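Local coordinates for protein malic enzyme (Entamoeba histolytica, PDB 3NV9) that probably catalyses the NAD- or NADP-dependent oxidative decarboxylation of malate to pyruvate, as other malic enzymes do, at residues 189-200 with 375-383. Sequence-based numbering, arbitrary orientation.
Sequences PVWHDDQQGTAS and ARKITDNMA. With SO4 (sulfate ion), chain C; SO4 (sulfate ion), chain I.
With CG set beside its backbone N (chi1 -59°) and the chain running extended beyond it, Gln196 carries its amide from helix 193-213 to the start of helix 380-396. Ile378 turns CG1 anti to its carbonyl carbon (chi1 -56°), which lays that branch against Trp191. The contact joins strand 190-192, outermost in the chain's parallel sheet, and the helix that follows it, to a loop and helix N-terminus of the malic enzyme Rossmann-type NAD-binding region. Gln196 NE2 uses both of its protons. NE2 of Gln196 donates to Ile378 O at 2.7 Å, from well above the carbonyl plane. Gln196 NE2 also donates to the anti lone pair of Asp380 OD1 at 3.0 Å. Both acceptors lie close to the amide plane, so the pair fixes the rotation of the amide. The carboxylate of Asp380 is turned 66° from that plane, and its OD2 forms a salt bridge with Arg236. Thr379 is the N-cap, and with Met382 it makes a capping box: Met382 N donates to Thr379 OG1, and Thr379 N returns only a weak bond to Met382 SD. Thr379 OG1 also bonds Asp428. A sulfate, probably from the crystallisation liquor, accepts from Asp380 N at this helix end.

Ile378 CG1 packs 3.7 Å from Trp191 CB, and Ile378 CG2 meets CE3 of the indole. Two waters bridge the backbones, one from Val190 O to Ile378 N, the other from Val190 N to Arg376 O. Pro189 CA makes a CA-H...O contact with Arg376 O. Farther along the helices, Ser200 OG donates to Ala383 O at 2.7 Å.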
loop_
_atom_site.group_PDB
_atom_site.type_symbol
_atom_site.label_atom_id
_atom_site.label_comp_id
_atom_site.label_asym_id
_atom_site.label_seq_id
_atom_site.Cartn_x
_atom_site.Cartn_y
_atom_site.Cartn_z
ATOM N N PRO A 189 -9.696 5.875 12.836
ATOM C CA PRO A 189 -9.072 5.335 14.031
ATOM C C PRO A 189 -7.556 5.108 13.899
ATOM O O PRO A 189 -7.096 4.495 12.917
ATOM C CB PRO A 189 -9.766 3.961 14.205
ATOM C CG PRO A 189 -10.194 3.599 12.856
ATOM C CD PRO A 189 -10.651 4.926 12.251
ATOM N N VAL A 190 -6.823 5.587 14.917
ATOM C CA VAL A 190 -5.393 5.397 15.055
ATOM C C VAL A 190 -5.089 4.743 16.392
ATOM O O VAL A 190 -5.582 5.178 17.438
ATOM C CB VAL A 190 -4.621 6.765 14.966
ATOM C CG1 VAL A 190 -3.082 6.579 15.128
ATOM C CG2 VAL A 190 -4.931 7.388 13.659
ATOM N N TRP A 191 -4.277 3.702 16.362
ATOM C CA TRP A 191 -3.948 2.995 17.585
ATOM C C TRP A 191 -2.519 2.505 17.422
ATOM O O TRP A 191 -1.961 2.602 16.345
ATOM C CB TRP A 191 -4.968 1.870 17.853
ATOM C CG TRP A 191 -4.668 0.565 17.215
ATOM C CD1 TRP A 191 -4.240 0.360 15.936
ATOM C CD2 TRP A 191 -4.796 -0.751 17.815
ATOM N NE1 TRP A 191 -4.086 -1.001 15.705
ATOM C CE2 TRP A 191 -4.400 -1.692 16.850
ATOM C CE3 TRP A 191 -5.193 -1.215 19.084
ATOM C CZ2 TRP A 191 -4.399 -3.076 17.109
ATOM C CZ3 TRP A 191 -5.204 -2.595 19.338
ATOM C CH2 TRP A 191 -4.807 -3.495 18.360
ATOM N N HIS A 192 -1.935 1.995 18.489
ATOM C CA HIS A 192 -0.561 1.553 18.478
ATOM C C HIS A 192 -0.602 0.061 18.936
ATOM O O HIS A 192 -0.947 -0.256 20.066
ATOM C CB HIS A 192 0.293 2.535 19.333
ATOM C CG HIS A 192 1.727 2.121 19.549
ATOM N ND1 HIS A 192 2.401 1.246 18.729
ATOM C CD2 HIS A 192 2.628 2.517 20.471
ATOM C CE1 HIS A 192 3.640 1.074 19.168
ATOM N NE2 HIS A 192 3.803 1.840 20.226
ATOM N N ASP A 193 -0.342 -0.849 17.990
ATOM C CA ASP A 193 -0.517 -2.280 18.190
ATOM C C ASP A 193 0.259 -2.716 19.429
ATOM O O ASP A 193 -0.272 -3.438 20.255
ATOM C CB ASP A 193 -0.011 -3.017 16.940
ATOM C CG ASP A 193 -0.414 -4.502 16.875
ATOM O OD1 ASP A 193 -1.276 -4.947 17.669
ATOM O OD2 ASP A 193 0.187 -5.227 16.034
ATOM N N ASP A 194 1.506 -2.263 19.574
ATOM C CA ASP A 194 2.289 -2.595 20.792
ATOM C C ASP A 194 1.677 -2.116 22.115
ATOM O O ASP A 194 2.051 -2.621 23.162
ATOM C CB ASP A 194 3.683 -2.020 20.693
ATOM C CG ASP A 194 4.378 -2.502 19.506
ATOM O OD1 ASP A 194 4.957 -3.612 19.570
ATOM O OD2 ASP A 194 4.330 -1.775 18.499
ATOM N N GLN A 195 0.765 -1.149 22.057
ATOM C CA GLN A 195 0.083 -0.691 23.266
ATOM C C GLN A 195 -1.168 -1.551 23.488
ATOM O O GLN A 195 -1.042 -2.596 24.079
ATOM C CB GLN A 195 -0.207 0.812 23.230
ATOM C CG GLN A 195 1.019 1.697 23.593
ATOM C CD GLN A 195 0.736 3.163 23.368
ATOM O OE1 GLN A 195 -0.117 3.760 24.011
ATOM N NE2 GLN A 195 1.389 3.730 22.388
ATOM N N GLN A 196 -2.340 -1.165 22.985
ATOM C CA GLN A 196 -3.555 -1.953 23.295
ATOM C C GLN A 196 -3.575 -3.410 22.663
ATOM O O GLN A 196 -4.098 -4.357 23.237
ATOM C CB GLN A 196 -4.804 -1.182 22.860
ATOM C CG GLN A 196 -5.006 0.190 23.484
ATOM C CD GLN A 196 -5.995 1.016 22.672
ATOM O OE1 GLN A 196 -5.820 1.170 21.456
ATOM N NE2 GLN A 196 -7.062 1.530 23.336
ATOM N N GLY A 197 -2.964 -3.557 21.489
ATOM C CA GLY A 197 -2.878 -4.848 20.830
ATOM C C GLY A 197 -2.238 -5.899 21.695
ATOM O O GLY A 197 -2.867 -6.924 21.992
ATOM N N THR A 198 -0.998 -5.645 22.110
ATOM C CA THR A 198 -0.274 -6.530 23.034
ATOM C C THR A 198 -0.993 -6.729 24.361
ATOM O O THR A 198 -1.017 -7.796 24.891
ATOM C CB THR A 198 1.166 -5.995 23.297
ATOM O OG1 THR A 198 1.895 -5.978 22.063
ATOM C CG2 THR A 198 1.921 -6.856 24.359
ATOM N N ALA A 199 -1.512 -5.669 24.946
ATOM C CA ALA A 199 -2.206 -5.754 26.212
ATOM C C ALA A 199 -3.499 -6.527 25.998
ATOM O O ALA A 199 -3.850 -7.336 26.824
ATOM C CB ALA A 199 -2.482 -4.387 26.745
ATOM N N SER A 200 -4.175 -6.354 24.872
ATOM C CA SER A 200 -5.352 -7.241 24.611
ATOM C C SER A 200 -5.078 -8.761 24.772
ATOM O O SER A 200 -5.767 -9.450 25.513
ATOM C CB SER A 200 -5.952 -6.952 23.239
ATOM O OG SER A 200 -7.157 -7.633 23.083
ATOM N N ALA A 375 -15.451 2.670 13.902
ATOM C CA ALA A 375 -15.083 3.266 15.160
ATOM C C ALA A 375 -14.081 4.369 14.929
ATOM O O ALA A 375 -13.153 4.266 14.083
ATOM C CB ALA A 375 -14.521 2.257 16.142
ATOM N N ARG A 376 -14.273 5.417 15.708
ATOM C CA ARG A 376 -13.445 6.622 15.657
ATOM C C ARG A 376 -12.118 6.381 16.334
ATOM O O ARG A 376 -11.107 6.906 15.891
ATOM C CB ARG A 376 -14.166 7.792 16.349
ATOM C CG ARG A 376 -15.427 8.292 15.620
ATOM C CD ARG A 376 -16.059 9.390 16.524
ATOM N NE ARG A 376 -17.457 9.636 16.249
ATOM C CZ ARG A 376 -17.896 10.473 15.305
ATOM N NH1 ARG A 376 -17.031 11.131 14.525
ATOM N NH2 ARG A 376 -19.216 10.653 15.136
ATOM N N LYS A 377 -12.112 5.570 17.378
ATOM C CA LYS A 377 -10.924 5.344 18.212
ATOM C C LYS A 377 -10.936 3.872 18.596
ATOM O O LYS A 377 -12.023 3.294 18.628
ATOM C CB LYS A 377 -11.053 6.137 19.523
ATOM C CG LYS A 377 -10.818 7.644 19.396
ATOM C CD LYS A 377 -11.555 8.521 20.507
ATOM C CE LYS A 377 -11.706 7.777 21.843
ATOM N NZ LYS A 377 -12.428 8.640 22.828
ATOM N N ILE A 378 -9.774 3.281 18.934
ATOM C CA ILE A 378 -9.782 1.978 19.570
ATOM C C ILE A 378 -9.757 2.257 21.036
ATOM O O ILE A 378 -8.743 2.726 21.559
ATOM C CB ILE A 378 -8.592 0.987 19.203
ATOM C CG1 ILE A 378 -8.421 0.692 17.689
ATOM C CG2 ILE A 378 -8.791 -0.324 19.870
ATOM C CD1 ILE A 378 -9.657 0.628 16.828
ATOM N N THR A 379 -10.857 1.947 21.738
ATOM C CA THR A 379 -10.898 2.254 23.190
ATOM C C THR A 379 -10.314 1.091 23.935
ATOM O O THR A 379 -10.175 0.019 23.359
ATOM C CB THR A 379 -12.325 2.478 23.698
ATOM O OG1 THR A 379 -13.042 1.262 23.506
ATOM C CG2 THR A 379 -12.982 3.608 22.914
ATOM N N ASP A 380 -9.998 1.298 25.212
ATOM C CA ASP A 380 -9.519 0.231 26.084
ATOM C C ASP A 380 -10.627 -0.835 26.241
ATOM O O ASP A 380 -10.362 -2.020 26.260
ATOM C CB ASP A 380 -9.091 0.758 27.458
ATOM C CG ASP A 380 -7.752 1.511 27.434
ATOM O OD1 ASP A 380 -7.112 1.605 26.349
ATOM O OD2 ASP A 380 -7.322 2.015 28.532
ATOM N N ASN A 381 -11.866 -0.406 26.321
ATOM C CA ASN A 381 -12.965 -1.353 26.426
ATOM C C ASN A 381 -12.998 -2.326 25.245
ATOM O O ASN A 381 -13.194 -3.523 25.416
ATOM C CB ASN A 381 -14.271 -0.602 26.582
ATOM C CG ASN A 381 -14.391 0.054 27.959
ATOM O OD1 ASN A 381 -13.604 -0.227 28.859
ATOM N ND2 ASN A 381 -15.390 0.924 28.128
ATOM N N MET A 382 -12.771 -1.775 24.060
ATOM C CA MET A 382 -12.801 -2.532 22.837
ATOM C C MET A 382 -11.666 -3.553 22.870
ATOM O O MET A 382 -11.895 -4.731 22.573
ATOM C CB MET A 382 -12.647 -1.594 21.658
ATOM C CG MET A 382 -13.941 -0.923 21.283
ATOM S SD MET A 382 -13.583 0.474 20.208
ATOM C CE MET A 382 -13.160 -0.384 18.643
ATOM N N ALA A 383 -10.461 -3.111 23.273
ATOM C CA ALA A 383 -9.342 -4.034 23.459
ATOM C C ALA A 383 -9.681 -5.164 24.402
ATOM O O ALA A 383 -9.251 -6.286 24.195
ATOM C CB ALA A 383 -8.122 -3.321 23.967
HETATM S S SO4 C . -10.313 5.543 25.903
HETATM O O1 SO4 C . -11.133 6.026 26.988
HETATM O O2 SO4 C . -11.013 5.813 24.650
HETATM O O3 SO4 C . -9.037 6.248 25.912
HETATM O O4 SO4 C . -9.985 4.160 26.145
HETATM S S SO4 I . -18.303 11.764 11.652
HETATM O O1 SO4 I . -19.136 10.887 12.480
HETATM O O2 SO4 I . -19.103 12.149 10.489
HETATM O O3 SO4 I . -17.902 12.945 12.414
HETATM O O4 SO4 I . -17.087 11.090 11.204
HETATM O O HOH W 1 -7.309 4.819 19.261
HETATM O O HOH W 2 -8.485 7.948 15.915
#